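Side-chain contacts in L-tyrosine isonitrile synthase (Pseudomonas aeruginosa, PDB 3E59), which converts the amino group of L-tyrosine into an isonitrile in paerucumarin biosynthesis, taking the added carbon from C2 of ribulose 5-phosphate: residues T203-E208 / D275-P280; G176-P181 / L244-P249. All coordinates share one frame; numbering follows the deposited sequence.

Contact 1. Residues T203-E208 / D275-P280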
loop_
_atom_site.group_PDB
_atom_site.type_symbol
_atom_site.label_atom_id
_atom_site.label_comp_id
_atom_site.label_asym_id
_atom_site.label_seq_id
_atom_site.Cartn_x
_atom_site.Cartn_y
_atom_site.Cartn_z
ATOM N N THR A 203 -12.850 -5.829 -3.657
ATOM C CA THR A 203 -13.508 -6.919 -4.392
ATOM C C THR A 203 -12.814 -7.110 -5.747
ATOM O O THR A 203 -12.498 -8.233 -6.141
ATOM C CB THR A 203 -15.009 -6.646 -4.591
ATOM O OG1 THR A 203 -15.633 -6.447 -3.315
ATOM C CG2 THR A 203 -15.698 -7.820 -5.306
ATOM N N ARG A 204 -12.542 -6.006 -6.433
ATOM C CA ARG A 204 -11.902 -6.081 -7.742
ATOM C C ARG A 204 -10.507 -6.713 -7.711
ATOM O O ARG A 204 -10.184 -7.495 -8.607
ATOM C CB ARG A 204 -11.889 -4.720 -8.450
ATOM C CG ARG A 204 -11.445 -4.804 -9.918
ATOM C CD ARG A 204 -11.460 -3.454 -10.619
ATOM N NE ARG A 204 -10.463 -2.533 -10.070
ATOM C CZ ARG A 204 -10.745 -1.531 -9.233
ATOM N NH1 ARG A 204 -12.003 -1.327 -8.847
ATOM N NH2 ARG A 204 -9.775 -0.739 -8.780
ATOM N N PHE A 205 -9.694 -6.387 -6.692
ATOM C CA PHE A 205 -8.357 -6.989 -6.545
ATOM C C PHE A 205 -8.477 -8.497 -6.363
ATOM O O PHE A 205 -7.753 -9.266 -6.983
ATOM C CB PHE A 205 -7.589 -6.465 -5.318
ATOM C CG PHE A 205 -7.338 -4.978 -5.300
ATOM C CD1 PHE A 205 -7.430 -4.203 -6.444
ATOM C CD2 PHE A 205 -6.958 -4.363 -4.106
ATOM C CE1 PHE A 205 -7.179 -2.836 -6.395
ATOM C CE2 PHE A 205 -6.699 -2.983 -4.050
ATOM C CZ PHE A 205 -6.811 -2.228 -5.190
ATOM N N LEU A 206 -9.369 -8.909 -5.470
ATOM C CA LEU A 206 -9.592 -10.327 -5.200
ATOM C C LEU A 206 -10.137 -11.062 -6.422
ATOM O O LEU A 206 -9.675 -12.153 -6.751
ATOM C CB LEU A 206 -10.531 -10.507 -3.998
ATOM C CG LEU A 206 -9.972 -9.923 -2.695
ATOM C CD1 LEU A 206 -11.028 -9.922 -1.620
ATOM C CD2 LEU A 206 -8.724 -10.680 -2.217
ATOM N N TYR A 207 -11.106 -10.458 -7.098
ATOM C CA TYR A 207 -11.655 -11.051 -8.316
ATOM C C TYR A 207 -10.580 -11.198 -9.405
ATOM O O TYR A 207 -10.425 -12.267 -10.005
ATOM C CB TYR A 207 -12.851 -10.226 -8.810
ATOM C CG TYR A 207 -13.327 -10.601 -10.192
ATOM C CD1 TYR A 207 -14.158 -11.707 -10.376
ATOM C CD2 TYR A 207 -12.972 -9.841 -11.310
ATOM C CE1 TYR A 207 -14.614 -12.059 -11.632
ATOM C CE2 TYR A 207 -13.422 -10.194 -12.593
ATOM C CZ TYR A 207 -14.245 -11.307 -12.733
ATOM O OH TYR A 207 -14.713 -11.706 -13.962
ATOM N N GLU A 208 -9.831 -10.130 -9.641
ATOM C CA GLU A 208 -8.763 -10.139 -10.636
ATOM C C GLU A 208 -7.610 -11.083 -10.282
ATOM O O GLU A 208 -7.025 -11.704 -11.167
ATOM C CB GLU A 208 -8.296 -8.714 -10.934
ATOM C CG GLU A 208 -9.353 -7.951 -11.752
ATOM C CD GLU A 208 -8.988 -6.514 -12.093
ATOM O OE1 GLU A 208 -7.885 -6.036 -11.761
ATOM O OE2 GLU A 208 -9.834 -5.841 -12.704
ATOM N N ASP A 275 -4.218 4.554 -12.733
ATOM C CA ASP A 275 -5.140 3.952 -11.785
ATOM C C ASP A 275 -4.697 4.255 -10.363
ATOM O O ASP A 275 -3.641 3.787 -9.926
ATOM C CB ASP A 275 -5.223 2.442 -12.021
ATOM C CG ASP A 275 -6.172 1.732 -11.061
ATOM O OD1 ASP A 275 -6.847 2.385 -10.219
ATOM O OD2 ASP A 275 -6.232 0.488 -11.140
ATOM N N ASP A 276 -5.515 5.030 -9.645
ATOM C CA ASP A 276 -5.223 5.399 -8.244
ATOM C C ASP A 276 -5.237 4.226 -7.267
ATOM O O ASP A 276 -4.687 4.340 -6.172
ATOM C CB ASP A 276 -6.198 6.477 -7.737
ATOM C CG ASP A 276 -5.942 7.835 -8.359
ATOM O OD1 ASP A 276 -5.051 8.579 -7.872
ATOM O OD2 ASP A 276 -6.650 8.159 -9.335
ATOM N N TRP A 277 -5.892 3.125 -7.642
ATOM C CA TRP A 277 -5.897 1.899 -6.837
ATOM C C TRP A 277 -4.713 0.944 -7.119
ATOM O O TRP A 277 -4.510 -0.037 -6.389
ATOM C CB TRP A 277 -7.231 1.138 -7.022
ATOM C CG TRP A 277 -8.396 1.849 -6.393
ATOM C CD1 TRP A 277 -9.298 2.665 -7.017
ATOM C CD2 TRP A 277 -8.768 1.824 -5.006
ATOM N NE1 TRP A 277 -10.211 3.141 -6.108
ATOM C CE2 TRP A 277 -9.912 2.640 -4.866
ATOM C CE3 TRP A 277 -8.258 1.179 -3.874
ATOM C CZ2 TRP A 277 -10.548 2.844 -3.628
ATOM C CZ3 TRP A 277 -8.904 1.372 -2.637
ATOM C CH2 TRP A 277 -10.033 2.202 -2.533
ATOM N N LEU A 278 -3.952 1.215 -8.177
ATOM C CA LEU A 278 -2.922 0.276 -8.610
ATOM C C LEU A 278 -1.665 0.418 -7.766
ATOM O O LEU A 278 -1.202 1.531 -7.519
ATOM C CB LEU A 278 -2.584 0.461 -10.098
ATOM C CG LEU A 278 -1.671 -0.598 -10.748
ATOM C CD1 LEU A 278 -2.238 -2.017 -10.585
ATOM C CD2 LEU A 278 -1.466 -0.280 -12.233
ATOM N N THR A 279 -1.129 -0.725 -7.345
ATOM C CA THR A 279 0.095 -0.792 -6.569
ATOM C C THR A 279 1.103 -1.749 -7.253
ATOM O O THR A 279 0.695 -2.617 -8.028
ATOM C CB THR A 279 -0.189 -1.239 -5.138
ATOM O OG1 THR A 279 -0.763 -2.545 -5.166
ATOM C CG2 THR A 279 -1.158 -0.255 -4.425
ATOM N N PRO A 280 2.417 -1.559 -6.997
ATOM C CA PRO A 280 3.471 -2.350 -7.665
ATOM C C PRO A 280 3.407 -3.874 -7.488
ATOM O O PRO A 280 3.893 -4.598 -8.352
ATOM C CB PRO A 280 4.769 -1.782 -7.090
ATOM C CG PRO A 280 4.390 -1.002 -5.878
ATOM C CD PRO A 280 2.989 -0.529 -6.102
#
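Trp-277 meets Arg-204 and Phe-205, two neighbours on helix 193-210. At the base of its side chain, CB is touched by both partners. NH2 of Arg-204 lies 3.6 Å from CB of Trp-277, with CB near the guanidinium plane, at its edge. CZ of Phe-205 lies 3.9 Å from CB of Trp-277, which sits at the phenyl edge. CG of Trp-277 follows at 3.8 Å from NH2 of Arg-204, and CD1 stays close to it. In the six-membered ring, CE3 of Trp-277 meets CZ of Phe-205, also at 3.9 Å. The guanidinium and indole planes stand 75° apart, so the two do not stack. The side chain also touches Leu-198 and Ala-201 of the same helix, and its ring meets that of His-257.

Arg-204 gets there with CG anti to its backbone N (chi1 -170°) and a bend at chi3 that turns the guanidinium toward the loop. Phe-205 CZ also comes within 3.4 Å of the backbone O of Trp-277.

The loop joins strand 265-267, at one edge of the parallel sheet, to strand 284-287 of the mixed sheet. A type I turn from Asp-275 to Leu-278 shapes it. In an Asx turn, OD1 of Asp-275 accepts from N of Trp-277 at 2.8 Å, from above the carboxylate plane. OD2 of Asp-275 stays 4.4 Å from NH2 of Arg-204, too far for a salt bridge. The contact is van der Waals packing of a phenyl ring and a guanidinium edge against Trp-277, probably with a modest long-range attraction between the Arg-204 and Asp-275 charges.

Contact 2. Residues G176-P181 / L244-P249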
loop_
_atom_site.group_PDB
_atom_site.type_symbol
_atom_site.label_atom_id
_atom_site.label_comp_id
_atom_site.label_asym_id
_atom_site.label_seq_id
_atom_site.Cartn_x
_atom_site.Cartn_y
_atom_site.Cartn_z
ATOM N N GLY A 176 -7.853 -11.073 17.663
ATOM C CA GLY A 176 -8.350 -11.014 19.037
ATOM C C GLY A 176 -8.238 -9.635 19.666
ATOM O O GLY A 176 -9.141 -9.187 20.373
ATOM N N GLY A 177 -7.124 -8.962 19.406
ATOM C CA GLY A 177 -6.862 -7.669 20.013
ATOM C C GLY A 177 -7.456 -6.489 19.276
ATOM O O GLY A 177 -7.874 -5.524 19.913
ATOM N N TYR A 178 -7.509 -6.577 17.944
ATOM C CA TYR A 178 -7.729 -5.405 17.081
ATOM C C TYR A 178 -8.857 -5.461 16.020
ATOM O O TYR A 178 -9.244 -4.407 15.508
ATOM C CB TYR A 178 -6.392 -4.966 16.439
ATOM C CG TYR A 178 -5.477 -4.336 17.457
ATOM C CD1 TYR A 178 -5.711 -3.039 17.912
ATOM C CD2 TYR A 178 -4.418 -5.052 18.019
ATOM C CE1 TYR A 178 -4.907 -2.460 18.885
ATOM C CE2 TYR A 178 -3.595 -4.471 19.003
ATOM C CZ TYR A 178 -3.855 -3.172 19.424
ATOM O OH TYR A 178 -3.067 -2.569 20.375
ATOM N N ALA A 179 -9.387 -6.649 15.702
ATOM C CA ALA A 179 -10.449 -6.756 14.669
ATOM C C ALA A 179 -11.842 -6.452 15.208
ATOM O O ALA A 179 -12.150 -6.778 16.353
ATOM C CB ALA A 179 -10.451 -8.130 14.008
ATOM N N GLU A 180 -12.688 -5.839 14.379
ATOM C CA GLU A 180 -14.112 -5.726 14.700
ATOM C C GLU A 180 -14.811 -6.917 14.030
ATOM O O GLU A 180 -14.284 -7.457 13.062
ATOM C CB GLU A 180 -14.694 -4.380 14.215
ATOM C CG GLU A 180 -13.855 -3.134 14.538
ATOM C CD GLU A 180 -13.880 -2.697 16.012
ATOM O OE1 GLU A 180 -14.788 -3.109 16.771
ATOM O OE2 GLU A 180 -12.983 -1.913 16.412
ATOM N N PRO A 181 -15.982 -7.350 14.545
ATOM C CA PRO A 181 -16.745 -8.415 13.864
ATOM C C PRO A 181 -17.152 -8.043 12.435
ATOM O O PRO A 181 -17.383 -6.859 12.148
ATOM C CB PRO A 181 -18.001 -8.560 14.730
ATOM C CG PRO A 181 -17.594 -8.026 16.077
ATOM C CD PRO A 181 -16.656 -6.900 15.776
ATOM N N LEU A 244 -1.279 -0.644 14.604
ATOM C CA LEU A 244 -0.233 0.344 14.339
ATOM C C LEU A 244 -0.513 1.735 14.926
ATOM O O LEU A 244 0.425 2.497 15.180
ATOM C CB LEU A 244 -0.002 0.476 12.828
ATOM C CG LEU A 244 0.516 -0.737 12.058
ATOM C CD1 LEU A 244 0.338 -0.524 10.540
ATOM C CD2 LEU A 244 1.975 -1.006 12.430
ATOM N N ALA A 245 -1.788 2.083 15.119
ATOM C CA ALA A 245 -2.117 3.368 15.769
ATOM C C ALA A 245 -1.685 3.370 17.239
ATOM O O ALA A 245 -1.338 4.412 17.796
ATOM C CB ALA A 245 -3.598 3.706 15.626
ATOM N N ASP A 246 -1.692 2.197 17.861
ATOM C CA ASP A 246 -1.179 2.056 19.233
ATOM C C ASP A 246 0.336 1.888 19.271
ATOM O O ASP A 246 0.984 2.336 20.216
ATOM C CB ASP A 246 -1.856 0.892 19.948
ATOM C CG ASP A 246 -3.243 1.250 20.467
ATOM O OD1 ASP A 246 -3.620 2.442 20.411
ATOM O OD2 ASP A 246 -3.953 0.334 20.935
ATOM N N GLN A 247 0.904 1.244 18.250
ATOM C CA GLN A 247 2.357 1.098 18.182
ATOM C C GLN A 247 3.008 2.452 17.934
ATOM O O GLN A 247 3.995 2.784 18.582
ATOM C CB GLN A 247 2.782 0.106 17.104
ATOM C CG GLN A 247 2.343 -1.344 17.343
ATOM C CD GLN A 247 3.090 -2.008 18.480
ATOM O OE1 GLN A 247 2.478 -2.619 19.373
ATOM N NE2 GLN A 247 4.410 -1.889 18.468
ATOM N N PHE A 248 2.437 3.217 16.995
ATOM C CA PHE A 248 2.999 4.495 16.520
ATOM C C PHE A 248 1.923 5.577 16.499
ATOM O O PHE A 248 1.499 5.993 15.417
ATOM C CB PHE A 248 3.570 4.363 15.092
ATOM C CG PHE A 248 4.492 3.191 14.899
ATOM C CD1 PHE A 248 5.740 3.153 15.532
ATOM C CD2 PHE A 248 4.118 2.125 14.079
ATOM C CE1 PHE A 248 6.594 2.061 15.363
ATOM C CE2 PHE A 248 4.957 1.031 13.898
ATOM C CZ PHE A 248 6.202 0.994 14.544
ATOM N N PRO A 249 1.484 6.050 17.683
ATOM C CA PRO A 249 0.333 6.971 17.748
ATOM C C PRO A 249 0.475 8.274 16.931
ATOM O O PRO A 249 -0.487 8.698 16.280
ATOM C CB PRO A 249 0.225 7.286 19.249
ATOM C CG PRO A 249 0.892 6.123 19.930
ATOM C CD PRO A 249 2.036 5.784 19.029
HETATM O O HOH W 1 -0.399 -2.247 19.345
#
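One direct polar contact joins the segments, between Tyr-178 and Asp-246. OH of Tyr-178 lies 3.1 Å from OD2 of Asp-246, a possible hydrogen bond. OD2 is at the edge of the tyrosine ring and near its plane. The carboxylate is turned 69° from that ring.

A water makes the second polar link. It lies 2.9 Å from OH of Tyr-178 and donates to OE1 of Gln-247, also at 2.9 Å. The phenol oxygen thus reaches 244-249 twice, directly at Asp-246 and through the water at Gln-247.

These residues belong to two helix ends. Tyr-178 is the last residue of helix 167-178, and Ala-179 is the first to leave helical angles. Asp-246 and Gln-247 close the long helix 219-247, whose last turn is marked by the bond from N of Phe-248 to O of Leu-244. The contact thus ties the C-terminal ends of two helices together at the surface. All three side chains also touch a neighbouring molecule in the crystal, so their pose may owe something to the lattice.

Van der Waals contact is slight. CE1 of Tyr-178 comes to 3.6 Å from OD2 of Asp-246, and OH of Tyr-178 to 3.7 Å from CB of Asp-246. In Tyr-178, CG is anti to the carbonyl carbon (chi1 -72°), and this carries the ring toward helix 219-247. There it also touches Ala-239, Ala-242 and Leu-243. Further along, O of Glu-180 accepts a hydrogen bond from NE2 of Gln-235, a second tie to the same helix.

In the fold
Contacts 1 and 2 do not touch. Their centres are 25 Å apart and their nearest atoms about 15 Å. Helix 219-247 relates them: its last turn takes part in contact 2, while elsewhere along its length it packs against helix 193-210, where Thr-203 meets Lys-227 and Ala-230. The two helices follow each other in the chain. The segments alternate in sequence, so the connections cross. Contact 1 is partly buried, with its centre about 11 Å from the chain centre; contact 2 is at the surface, about 18 Å from it. All four segments belong to the region shared by the isocyanide synthase family.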